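Local coordinates for dihydrophenazinedicarboxylate synthase (Burkholderia, PDB 4HMW), which catalyses FMN-dependent oxidations by molecular oxygen in the terminal steps of phenazine antibiotic biosynthesis, releasing hydrogen peroxide, at residues V118-S123 with G177-P182. Numbering follows the deposited sequence.
Sequences VPLEES and GYRLEP
Leu120 holds CG beside its backbone N and anti to the carbonyl carbon (chi1 -57°), facing Arg179. In Arg179, CG is anti to the backbone N (chi1 -174°), and a bend at chi3 (-59°) sets NE off the extended line of the chain. Leu120 CD2 lies over one face of the guanidinium, toward its rim, 3.8 Å from Arg179 NH1. The two side chains cross at about a right angle. Leu120 CD1 lies against the backbone of Gly177, 3.8 Å from Gly177 CA.

The backbones pair as antiparallel strands. Val118 and Arg179 form a hydrogen-bonded pair, with Val118 N to Arg179 O at 2.7 Å and Arg179 N to Val118 O at 2.8 Å. Leu120 N donates to Gly177 O at 2.9 Å, from above the carbonyl plane. A water donates to both Leu120 O and Gly177 O. Val118 CG2 touches Glu181 CD at 3.7 Å. Arg179 NH2 forms a salt bridge with Glu181 OE2 at 3.3 Å, and Arg179 NE forms another with Asp74. Val118 and Arg179 lie on one face of the sheet; on the other, Pro119 CG meets Tyr178 CE1 at 4.0 Å.

The pairing belongs to the antiparallel FMN-binding sheet of the pyridoxamine 5'-phosphate oxidase family. It joins the end of strand 109-119 to strand 175-182, just before helix 122-130. Strand 77-83 also pairs with strand 175-182. Tyr178 touches its Thr82, an FMN-binding residue. Leu120 touches Ile79 of strand 77-83 and Leu128 of helix 122-130.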
ATOM      1  N   VAL B 118      -9.602  -7.274 -13.824  1.00 25.96           N
ATOM      2  CA  VAL B 118     -10.237  -8.069 -14.876  1.00 29.90           C
ATOM      3  C   VAL B 118      -9.237  -9.076 -15.418  1.00 28.75           C
ATOM      4  O   VAL B 118      -8.143  -8.720 -15.844  1.00 27.76           O
ATOM      5  CB  VAL B 118     -10.706  -7.159 -16.009  1.00 31.72           C
ATOM      6  CG1 VAL B 118     -11.344  -7.968 -17.153  1.00 34.27           C
ATOM      7  CG2 VAL B 118     -11.705  -6.131 -15.462  1.00 33.01           C
ATOM      8  N   PRO B 119      -9.607 -10.356 -15.415  1.00 28.72           N
ATOM      9  CA  PRO B 119      -8.617 -11.323 -15.904  1.00 29.30           C
ATOM     10  C   PRO B 119      -8.313 -11.104 -17.377  1.00 27.81           C
ATOM     11  O   PRO B 119      -9.255 -10.843 -18.121  1.00 27.45           O
ATOM     12  CB  PRO B 119      -9.328 -12.684 -15.711  1.00 31.06           C
ATOM     13  CG  PRO B 119     -10.322 -12.438 -14.639  1.00 31.47           C
ATOM     14  CD  PRO B 119     -10.795 -11.010 -14.834  1.00 30.32           C
ATOM     15  N   LEU B 120      -7.051 -11.230 -17.788  1.00 28.42           N
ATOM     16  CA  LEU B 120      -6.687 -11.191 -19.203  1.00 28.68           C
ATOM     17  C   LEU B 120      -7.068 -12.481 -19.932  1.00 31.59           C
ATOM     18  O   LEU B 120      -7.337 -13.489 -19.299  1.00 31.12           O
ATOM     19  CB  LEU B 120      -5.186 -10.989 -19.350  1.00 27.71           C
ATOM     20  CG  LEU B 120      -4.660  -9.721 -18.656  1.00 25.98           C
ATOM     21  CD1 LEU B 120      -3.189  -9.545 -18.916  1.00 25.91           C
ATOM     22  CD2 LEU B 120      -5.388  -8.526 -19.147  1.00 28.55           C
ATOM     23  N   GLU B 121      -7.057 -12.410 -21.260  1.00 35.16           N
ATOM     24  CA  GLU B 121      -7.310 -13.569 -22.117  1.00 39.05           C
ATOM     25  C   GLU B 121      -6.118 -14.519 -22.066  1.00 39.84           C
ATOM     26  O   GLU B 121      -5.023 -14.119 -21.694  1.00 38.44           O
ATOM     27  CB  GLU B 121      -7.576 -13.145 -23.570  1.00 41.96           C
ATOM     28  CG  GLU B 121      -8.728 -12.164 -23.735  1.00 45.43           C
ATOM     29  CD  GLU B 121     -10.062 -12.729 -23.252  1.00 49.69           C
ATOM     30  OE1 GLU B 121     -10.378 -13.895 -23.567  1.00 50.27           O
ATOM     31  OE2 GLU B 121     -10.794 -12.000 -22.537  1.00 52.72           O
ATOM     32  N   GLU B 122      -6.323 -15.779 -22.457  1.00 40.75           N
ATOM     33  CA  GLU B 122      -5.260 -16.764 -22.335  1.00 41.36           C
ATOM     34  C   GLU B 122      -4.094 -16.423 -23.252  1.00 40.21           C
ATOM     35  O   GLU B 122      -2.950 -16.634 -22.884  1.00 40.63           O
ATOM     36  CB  GLU B 122      -5.776 -18.185 -22.585  1.00 44.21           C
ATOM     37  CG  GLU B 122      -6.821 -18.696 -21.570  1.00 46.37           C
ATOM     38  CD  GLU B 122      -6.412 -18.493 -20.111  1.00 50.01           C
ATOM     39  OE1 GLU B 122      -5.201 -18.330 -19.840  1.00 50.46           O
ATOM     40  OE2 GLU B 122      -7.305 -18.489 -19.226  1.00 51.56           O
ATOM     41  N   SER B 123      -4.370 -15.884 -24.434  1.00 41.04           N
ATOM     42  CA  SER B 123      -3.281 -15.503 -25.349  1.00 40.65           C
ATOM     43  C   SER B 123      -2.414 -14.408 -24.735  1.00 39.19           C
ATOM     44  O   SER B 123      -1.196 -14.406 -24.897  1.00 38.64           O
ATOM     45  CB  SER B 123      -3.829 -15.019 -26.692  1.00 43.40           C
ATOM     46  OG  SER B 123      -4.445 -13.748 -26.536  1.00 44.91           O
ATOM     47  N   GLY B 177      -2.607 -13.095 -15.887  1.00 21.11           N
ATOM     48  CA  GLY B 177      -2.544 -11.646 -15.800  1.00 21.24           C
ATOM     49  C   GLY B 177      -3.908 -11.064 -15.487  1.00 20.88           C
ATOM     50  O   GLY B 177      -4.948 -11.678 -15.786  1.00 23.89           O
ATOM     51  N   TYR B 178      -3.896  -9.876 -14.882  1.00 20.02           N
ATOM     52  CA  TYR B 178      -5.108  -9.100 -14.590  1.00 20.60           C
ATOM     53  C   TYR B 178      -4.887  -7.679 -15.072  1.00 20.12           C
ATOM     54  O   TYR B 178      -3.761  -7.214 -15.104  1.00 20.64           O
ATOM     55  CB  TYR B 178      -5.386  -9.018 -13.066  1.00 21.79           C
ATOM     56  CG  TYR B 178      -5.789 -10.339 -12.463  1.00 21.96           C
ATOM     57  CD1 TYR B 178      -7.104 -10.743 -12.425  1.00 25.14           C
ATOM     58  CD2 TYR B 178      -4.839 -11.171 -11.925  1.00 25.10           C
ATOM     59  CE1 TYR B 178      -7.442 -11.952 -11.874  1.00 29.40           C
ATOM     60  CE2 TYR B 178      -5.160 -12.363 -11.393  1.00 28.56           C
ATOM     61  CZ  TYR B 178      -6.452 -12.758 -11.356  1.00 30.81           C
ATOM     62  OH  TYR B 178      -6.732 -13.987 -10.793  1.00 35.19           O
ATOM     63  N   ARG B 179      -5.962  -7.006 -15.449  1.00 20.65           N
ATOM     64  CA  ARG B 179      -5.945  -5.563 -15.617  1.00 21.48           C
ATOM     65  C   ARG B 179      -6.742  -4.903 -14.495  1.00 21.21           C
ATOM     66  O   ARG B 179      -7.920  -5.175 -14.316  1.00 21.84           O
ATOM     67  CB  ARG B 179      -6.514  -5.178 -16.987  1.00 22.90           C
ATOM     68  CG  ARG B 179      -6.374  -3.645 -17.293  1.00 24.38           C
ATOM     69  CD  ARG B 179      -7.092  -3.256 -18.573  1.00 27.21           C
ATOM     70  NE  ARG B 179      -6.586  -3.997 -19.724  1.00 27.71           N
ATOM     71  CZ  ARG B 179      -7.147  -5.077 -20.279  1.00 32.18           C
ATOM     72  NH1 ARG B 179      -6.541  -5.634 -21.314  1.00 33.35           N
ATOM     73  NH2 ARG B 179      -8.300  -5.593 -19.852  1.00 33.38           N
ATOM     74  N   LEU B 180      -6.084  -4.026 -13.732  1.00 18.14           N
ATOM     75  CA  LEU B 180      -6.762  -3.240 -12.749  1.00 18.76           C
ATOM     76  C   LEU B 180      -7.348  -2.048 -13.462  1.00 18.00           C
ATOM     77  O   LEU B 180      -6.624  -1.161 -13.862  1.00 17.93           O
ATOM     78  CB  LEU B 180      -5.806  -2.841 -11.626  1.00 19.07           C
ATOM     79  CG  LEU B 180      -6.366  -1.959 -10.504  1.00 20.78           C
ATOM     80  CD1 LEU B 180      -7.557  -2.614  -9.844  1.00 23.61           C
ATOM     81  CD2 LEU B 180      -5.283  -1.621  -9.472  1.00 22.66           C
ATOM     82  N   GLU B 181      -8.661  -2.058 -13.639  1.00 19.85           N
ATOM     83  CA  GLU B 181      -9.373  -1.007 -14.356  1.00 20.25           C
ATOM     84  C   GLU B 181     -10.022  -0.064 -13.351  1.00 19.80           C
ATOM     85  O   GLU B 181     -10.879  -0.478 -12.542  1.00 19.18           O
ATOM     86  CB  GLU B 181     -10.446  -1.604 -15.285  1.00 24.49           C
ATOM     87  CG  GLU B 181      -9.896  -2.614 -16.253  1.00 30.02           C
ATOM     88  CD  GLU B 181     -10.886  -3.020 -17.329  1.00 35.14           C
ATOM     89  OE1 GLU B 181     -12.116  -2.788 -17.166  1.00 35.80           O
ATOM     90  OE2 GLU B 181     -10.424  -3.602 -18.340  1.00 36.84           O
ATOM     91  N   PRO B 182      -9.609   1.203 -13.366  1.00 18.89           N
ATOM     92  CA  PRO B 182     -10.060   2.081 -12.290  1.00 18.65           C
ATOM     93  C   PRO B 182     -11.480   2.575 -12.474  1.00 18.05           C
ATOM     94  O   PRO B 182     -11.887   2.827 -13.617  1.00 18.38           O
ATOM     95  CB  PRO B 182      -9.086   3.269 -12.382  1.00 18.46           C
ATOM     96  CG  PRO B 182      -8.635   3.276 -13.802  1.00 20.28           C
ATOM     97  CD  PRO B 182      -8.580   1.834 -14.210  1.00 19.67           C
TER
HETATM   98  O   HOH W   1      -6.231 -14.170 -16.803  1.00 35.00           O